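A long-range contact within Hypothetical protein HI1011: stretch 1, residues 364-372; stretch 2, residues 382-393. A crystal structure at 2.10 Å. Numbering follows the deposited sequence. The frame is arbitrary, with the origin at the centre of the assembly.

Stretch 1 (364-372) ELGFTGFHI
Stretch 2, residues 382-393: WLKAVEEDIFLA

Stretch 1 leaves a helix at Gly366, whose positive phi (79/23) favours glycine, passes through Phe367 (-80/133) and Thr368 (-105/-11), and extends as a strand from Gly369 (-169/171) through Phe370 (-148/156) and His371 (-90/124). Stretch 2 runs antiparallel to it in a weakly bonded strand, about 382-385, the axes 135° apart and 4.4 Å at closest approach. Phe370 lies opposite Ala385 as a non-hydrogen-bonded pair, CA to CA 4.5 Å. The firmest backbone link is His371 N to Lys384 O, 2.8 Å and nearly straight at 168°; Val386 N to Gly369 O is a weak hydrogen bond of 3.4 Å. Beyond Ala385, stretch 2 turns through Val386 (-80/-28) and Glu387 (-71/-35) and folds back, so that Leu383 N bonds Leu392 O at 2.9 Å and Ala385 N bonds Ile390 O at 2.9 Å.

Glu387 (chi1 m, chi2 p) points toward stretch 1, where its OE2 accepts from Thr368 N at 2.8 Å and from Thr368 OG1 at 2.7 Å, the latter placed by the p rotamer. Its OE1 is buried without a partner. Phe367 (m, chi2 -40°) lays one ring face against the small Ala385, whose CB sits 3.6 Å from the ring centroid; Leu392 CD2 meets the ring edge, 4.1 Å from Phe367 CD2. Phe370 (m, chi2 -88°) takes Leu383 CD1 over one face, 4.3 Å from the ring centroid, while its CE1 lies 3.7 Å from Leu392 CD1. Leu392 (m, p) thus touches both aromatic rings. Ile372 CD1 extends the apolar packing to Leu383 CD2 at 3.9 Å. His371 (m, chi2 -98°) shares a water with Val386: His371 NE2 lies 3.2 Å from the water oxygen, and that water donates to Val386 O at 2.7 Å. Together the stretches bury 717 Å².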

ATOM      1  N   GLU A 364      -3.311 -18.522  -1.745  1.00 23.75           N
ATOM      2  CA  GLU A 364      -3.459 -19.785  -2.451  1.00 24.38           C
ATOM      3  C   GLU A 364      -2.657 -19.831  -3.754  1.00 25.42           C
ATOM      4  O   GLU A 364      -1.952 -20.810  -4.023  1.00 22.17           O
ATOM      5  CB  GLU A 364      -4.939 -20.040  -2.741  1.00 17.06           C
ATOM      6  CG  GLU A 364      -5.228 -21.419  -3.304  1.00 26.02           C
ATOM      7  CD  GLU A 364      -4.909 -22.527  -2.320  1.00 31.83           C
ATOM      8  OE1 GLU A 364      -5.527 -22.562  -1.237  1.00 34.74           O
ATOM      9  OE2 GLU A 364      -4.042 -23.365  -2.632  1.00 33.64           O
ATOM     10  N   LEU A 365      -2.777 -18.790  -4.574  1.00 20.77           N
ATOM     11  CA  LEU A 365      -2.050 -18.740  -5.839  1.00 20.26           C
ATOM     12  C   LEU A 365      -0.536 -18.655  -5.633  1.00 21.66           C
ATOM     13  O   LEU A 365       0.240 -18.916  -6.552  1.00 19.97           O
ATOM     14  CB  LEU A 365      -2.573 -17.596  -6.714  1.00 25.23           C
ATOM     15  CG  LEU A 365      -4.094 -17.572  -6.948  1.00 18.91           C
ATOM     16  CD1 LEU A 365      -4.449 -16.472  -7.934  1.00 24.67           C
ATOM     17  CD2 LEU A 365      -4.600 -18.920  -7.450  1.00 19.06           C
ATOM     18  N   GLY A 366      -0.130 -18.297  -4.416  1.00 18.69           N
ATOM     19  CA  GLY A 366       1.281 -18.231  -4.061  1.00 22.84           C
ATOM     20  C   GLY A 366       2.102 -17.030  -4.488  1.00 25.45           C
ATOM     21  O   GLY A 366       3.327 -17.122  -4.554  1.00 24.71           O
ATOM     22  N   PHE A 367       1.451 -15.897  -4.737  1.00 23.13           N
ATOM     23  CA  PHE A 367       2.150 -14.686  -5.170  1.00 22.01           C
ATOM     24  C   PHE A 367       2.801 -13.920  -4.014  1.00 21.64           C
ATOM     25  O   PHE A 367       2.178 -13.683  -2.980  1.00 19.05           O
ATOM     26  CB  PHE A 367       1.188 -13.794  -5.943  1.00 23.81           C
ATOM     27  CG  PHE A 367       0.532 -14.486  -7.101  1.00 23.48           C
ATOM     28  CD1 PHE A 367       1.259 -15.366  -7.904  1.00 17.91           C
ATOM     29  CD2 PHE A 367      -0.806 -14.252  -7.396  1.00 17.01           C
ATOM     30  CE1 PHE A 367       0.664 -16.001  -8.988  1.00 19.38           C
ATOM     31  CE2 PHE A 367      -1.413 -14.882  -8.479  1.00 21.46           C
ATOM     32  CZ  PHE A 367      -0.676 -15.760  -9.279  1.00 24.49           C
ATOM     33  N   THR A 368       4.055 -13.528  -4.218  1.00 18.37           N
ATOM     34  CA  THR A 368       4.845 -12.834  -3.206  1.00 24.50           C
ATOM     35  C   THR A 368       5.029 -11.339  -3.457  1.00 27.96           C
ATOM     36  O   THR A 368       5.553 -10.619  -2.604  1.00 26.27           O
ATOM     37  CB  THR A 368       6.252 -13.460  -3.111  1.00 20.51           C
ATOM     38  OG1 THR A 368       6.911 -13.343  -4.381  1.00 20.37           O
ATOM     39  CG2 THR A 368       6.160 -14.940  -2.732  1.00 27.74           C
ATOM     40  N   GLY A 369       4.649 -10.894  -4.644  1.00 23.78           N
ATOM     41  CA  GLY A 369       4.791  -9.500  -4.998  1.00 23.82           C
ATOM     42  C   GLY A 369       4.033  -9.231  -6.275  1.00 23.50           C
ATOM     43  O   GLY A 369       3.587 -10.166  -6.947  1.00 26.83           O
ATOM     44  N   PHE A 370       3.903  -7.960  -6.632  1.00 21.92           N
ATOM     45  CA  PHE A 370       3.161  -7.588  -7.823  1.00 17.98           C
ATOM     46  C   PHE A 370       3.718  -6.349  -8.493  1.00 23.26           C
ATOM     47  O   PHE A 370       4.436  -5.563  -7.876  1.00 22.73           O
ATOM     48  CB  PHE A 370       1.708  -7.282  -7.448  1.00 13.04           C
ATOM     49  CG  PHE A 370       1.027  -8.380  -6.686  1.00 15.20           C
ATOM     50  CD1 PHE A 370       0.364  -9.404  -7.359  1.00 13.83           C
ATOM     51  CD2 PHE A 370       1.058  -8.398  -5.294  1.00 14.82           C
ATOM     52  CE1 PHE A 370      -0.257 -10.435  -6.656  1.00 19.49           C
ATOM     53  CE2 PHE A 370       0.443  -9.423  -4.575  1.00 13.50           C
ATOM     54  CZ  PHE A 370      -0.217 -10.444  -5.258  1.00 15.37           C
ATOM     55  N   HIS A 371       3.445  -6.230  -9.787  1.00 23.59           N
ATOM     56  CA  HIS A 371       3.812  -5.057 -10.552  1.00 21.49           C
ATOM     57  C   HIS A 371       2.609  -4.109 -10.435  1.00 24.85           C
ATOM     58  O   HIS A 371       1.507  -4.538 -10.786  1.00 25.70           O
ATOM     59  CB  HIS A 371       3.888  -5.387 -12.040  1.00 19.94           C
ATOM     60  CG  HIS A 371       5.150  -6.081 -12.434  1.00 24.44           C
ATOM     61  ND1 HIS A 371       6.227  -5.419 -12.983  1.00 22.27           N
ATOM     62  CD2 HIS A 371       5.519  -7.381 -12.334  1.00 29.48           C
ATOM     63  CE1 HIS A 371       7.207  -6.278 -13.200  1.00 24.01           C
ATOM     64  NE2 HIS A 371       6.802  -7.475 -12.815  1.00 27.71           N
ATOM     65  N   ILE A 372       2.784  -2.873  -9.971  1.00 24.47           N
ATOM     66  CA  ILE A 372       1.598  -2.024  -9.851  1.00 17.81           C
ATOM     67  C   ILE A 372       1.218  -1.345 -11.171  1.00 16.91           C
ATOM     68  O   ILE A 372       2.067  -0.743 -11.853  1.00 16.48           O
ATOM     69  CB  ILE A 372       1.888  -0.960  -8.772  1.00 19.58           C
ATOM     70  CG1 ILE A 372       2.596  -1.601  -7.572  1.00 18.61           C
ATOM     71  CG2 ILE A 372       0.582  -0.305  -8.324  1.00 10.71           C
ATOM     72  CD1 ILE A 372       1.679  -2.356  -6.632  1.00 20.26           C
ATOM     73  N   TRP A 382      -4.495  -2.073 -10.836  1.00 17.20           N
ATOM     74  CA  TRP A 382      -4.430  -3.368 -11.495  1.00 19.70           C
ATOM     75  C   TRP A 382      -3.070  -3.928 -11.107  1.00 18.87           C
ATOM     76  O   TRP A 382      -2.092  -3.179 -11.022  1.00 18.49           O
ATOM     77  CB  TRP A 382      -4.529  -3.225 -13.021  1.00 19.56           C
ATOM     78  CG  TRP A 382      -5.893  -3.524 -13.541  1.00 27.18           C
ATOM     79  CD1 TRP A 382      -6.743  -2.659 -14.173  1.00 28.02           C
ATOM     80  CD2 TRP A 382      -6.600  -4.768 -13.418  1.00 25.40           C
ATOM     81  NE1 TRP A 382      -7.942  -3.284 -14.443  1.00 25.35           N
ATOM     82  CE2 TRP A 382      -7.881  -4.578 -13.991  1.00 27.07           C
ATOM     83  CE3 TRP A 382      -6.278  -6.024 -12.877  1.00 22.38           C
ATOM     84  CZ2 TRP A 382      -8.842  -5.601 -14.037  1.00 27.39           C
ATOM     85  CZ3 TRP A 382      -7.232  -7.038 -12.923  1.00 24.94           C
ATOM     86  CH2 TRP A 382      -8.501  -6.818 -13.500  1.00 21.92           C
ATOM     87  N   LEU A 383      -3.009  -5.232 -10.862  1.00 17.05           N
ATOM     88  CA  LEU A 383      -1.764  -5.876 -10.465  1.00 14.05           C
ATOM     89  C   LEU A 383      -1.382  -7.001 -11.423  1.00 15.38           C
ATOM     90  O   LEU A 383      -2.168  -7.416 -12.261  1.00 15.52           O
ATOM     91  CB  LEU A 383      -1.919  -6.472  -9.061  1.00  7.21           C
ATOM     92  CG  LEU A 383      -2.394  -5.637  -7.869  1.00 17.59           C
ATOM     93  CD1 LEU A 383      -2.709  -6.556  -6.677  1.00 13.04           C
ATOM     94  CD2 LEU A 383      -1.330  -4.619  -7.485  1.00 10.01           C
ATOM     95  N   LYS A 384      -0.134  -7.430 -11.342  1.00 14.77           N
ATOM     96  CA  LYS A 384       0.332  -8.550 -12.129  1.00 21.65           C
ATOM     97  C   LYS A 384       1.408  -9.195 -11.296  1.00 22.33           C
ATOM     98  O   LYS A 384       2.330  -8.528 -10.843  1.00 17.48           O
ATOM     99  CB  LYS A 384       0.906  -8.166 -13.484  1.00 13.80           C
ATOM    100  CG  LYS A 384       1.129  -9.419 -14.344  1.00 21.94           C
ATOM    101  CD  LYS A 384       1.878  -9.153 -15.628  1.00 22.93           C
ATOM    102  CE  LYS A 384       3.382  -9.114 -15.410  1.00 32.26           C
ATOM    103  NZ  LYS A 384       3.915 -10.407 -14.889  1.00 30.82           N
ATOM    104  N   ALA A 385       1.254 -10.490 -11.055  1.00 21.63           N
ATOM    105  CA  ALA A 385       2.200 -11.247 -10.262  1.00 16.58           C
ATOM    106  C   ALA A 385       3.587 -11.161 -10.865  1.00 19.79           C
ATOM    107  O   ALA A 385       3.737 -10.976 -12.070  1.00 22.72           O
ATOM    108  CB  ALA A 385       1.748 -12.698 -10.181  1.00 17.38           C
ATOM    109  N   VAL A 386       4.609 -11.235 -10.018  1.00 24.27           N
ATOM    110  CA  VAL A 386       5.986 -11.213 -10.505  1.00 25.80           C
ATOM    111  C   VAL A 386       6.377 -12.613 -11.015  1.00 21.76           C
ATOM    112  O   VAL A 386       7.202 -12.748 -11.925  1.00 24.71           O
ATOM    113  CB  VAL A 386       6.981 -10.748  -9.406  1.00 18.06           C
ATOM    114  CG1 VAL A 386       6.704  -9.303  -9.037  1.00 18.66           C
ATOM    115  CG2 VAL A 386       6.875 -11.628  -8.174  1.00 18.38           C
ATOM    116  N   GLU A 387       5.745 -13.637 -10.437  1.00 25.27           N
ATOM    117  CA  GLU A 387       5.985 -15.047 -10.774  1.00 28.82           C
ATOM    118  C   GLU A 387       5.478 -15.506 -12.142  1.00 31.76           C
ATOM    119  O   GLU A 387       6.084 -16.382 -12.764  1.00 35.45           O
ATOM    120  CB  GLU A 387       5.378 -15.960  -9.703  1.00 29.07           C
ATOM    121  CG  GLU A 387       5.998 -15.816  -8.320  1.00 31.56           C
ATOM    122  CD  GLU A 387       5.346 -14.750  -7.454  1.00 23.18           C
ATOM    123  OE1 GLU A 387       4.628 -13.867  -7.967  1.00 33.31           O
ATOM    124  OE2 GLU A 387       5.555 -14.808  -6.231  1.00 30.74           O
ATOM    125  N   GLU A 388       4.341 -14.961 -12.572  1.00 30.83           N
ATOM    126  CA  GLU A 388       3.740 -15.322 -13.853  1.00 30.07           C
ATOM    127  C   GLU A 388       2.696 -14.313 -14.320  1.00 26.74           C
ATOM    128  O   GLU A 388       2.169 -13.554 -13.522  1.00 27.35           O
ATOM    129  CB  GLU A 388       3.116 -16.722 -13.766  1.00 33.57           C
ATOM    130  CG  GLU A 388       2.132 -16.923 -12.613  1.00 39.65           C
ATOM    131  CD  GLU A 388       1.666 -18.369 -12.481  1.00 40.64           C
ATOM    132  OE1 GLU A 388       1.563 -19.071 -13.512  1.00 38.48           O
ATOM    133  OE2 GLU A 388       1.404 -18.804 -11.339  1.00 39.70           O
ATOM    134  N   ASP A 389       2.365 -14.363 -15.607  1.00 22.53           N
ATOM    135  CA  ASP A 389       1.395 -13.457 -16.216  1.00 19.86           C
ATOM    136  C   ASP A 389      -0.040 -13.560 -15.715  1.00 26.29           C
ATOM    137  O   ASP A 389      -0.951 -13.866 -16.489  1.00 24.77           O
ATOM    138  CB  ASP A 389       1.403 -13.621 -17.738  1.00 31.59           C
ATOM    139  CG  ASP A 389       2.695 -13.133 -18.385  1.00 37.87           C
ATOM    140  OD1 ASP A 389       3.496 -12.445 -17.709  1.00 40.39           O
ATOM    141  OD2 ASP A 389       2.903 -13.438 -19.583  1.00 43.10           O
ATOM    142  N   ILE A 390      -0.248 -13.278 -14.435  1.00 18.70           N
ATOM    143  CA  ILE A 390      -1.579 -13.325 -13.846  1.00 16.14           C
ATOM    144  C   ILE A 390      -1.903 -11.942 -13.293  1.00 19.01           C
ATOM    145  O   ILE A 390      -1.102 -11.368 -12.555  1.00 17.04           O
ATOM    146  CB  ILE A 390      -1.652 -14.366 -12.689  1.00 16.54           C
ATOM    147  CG1 ILE A 390      -1.277 -15.768 -13.194  1.00 17.70           C
ATOM    148  CG2 ILE A 390      -3.039 -14.364 -12.055  1.00 12.53           C
ATOM    149  CD1 ILE A 390      -2.230 -16.362 -14.221  1.00 16.30           C
ATOM    150  N   PHE A 391      -3.078 -11.421 -13.639  1.00 10.41           N
ATOM    151  CA  PHE A 391      -3.500 -10.104 -13.186  1.00 19.04           C
ATOM    152  C   PHE A 391      -4.580 -10.199 -12.123  1.00 20.31           C
ATOM    153  O   PHE A 391      -5.433 -11.086 -12.171  1.00 20.16           O
ATOM    154  CB  PHE A 391      -3.994  -9.263 -14.372  1.00 21.95           C
ATOM    155  CG  PHE A 391      -2.958  -9.075 -15.460  1.00 24.80           C
ATOM    156  CD1 PHE A 391      -2.114  -7.966 -15.458  1.00 20.51           C
ATOM    157  CD2 PHE A 391      -2.809 -10.020 -16.472  1.00 22.17           C
ATOM    158  CE1 PHE A 391      -1.133  -7.802 -16.445  1.00 19.68           C
ATOM    159  CE2 PHE A 391      -1.833  -9.863 -17.462  1.00 21.74           C
ATOM    160  CZ  PHE A 391      -0.994  -8.749 -17.444  1.00 15.47           C
ATOM    161  N   LEU A 392      -4.524  -9.297 -11.147  1.00 20.04           N
ATOM    162  CA  LEU A 392      -5.501  -9.269 -10.057  1.00 16.07           C
ATOM    163  C   LEU A 392      -5.918  -7.846  -9.664  1.00 19.04           C
ATOM    164  O   LEU A 392      -5.121  -6.912  -9.724  1.00 19.11           O
ATOM    165  CB  LEU A 392      -4.945  -9.975  -8.815  1.00 15.32           C
ATOM    166  CG  LEU A 392      -4.172 -11.289  -8.957  1.00 21.78           C
ATOM    167  CD1 LEU A 392      -2.725 -11.017  -9.398  1.00 19.46           C
ATOM    168  CD2 LEU A 392      -4.188 -12.015  -7.624  1.00 23.17           C
ATOM    169  N   ALA A 393      -7.182  -7.695  -9.288  1.00 18.05           N
ATOM    170  CA  ALA A 393      -7.734  -6.423  -8.841  1.00 18.59           C
ATOM    171  C   ALA A 393      -8.342  -6.754  -7.487  1.00 19.57           C
ATOM    172  O   ALA A 393      -9.384  -7.408  -7.407  1.00 16.78           O
ATOM    173  CB  ALA A 393      -8.811  -5.925  -9.800  1.00 14.27           C
TER
HETATM  174  O   HOH W   1       7.813 -10.506 -13.325  1.00 55.09           O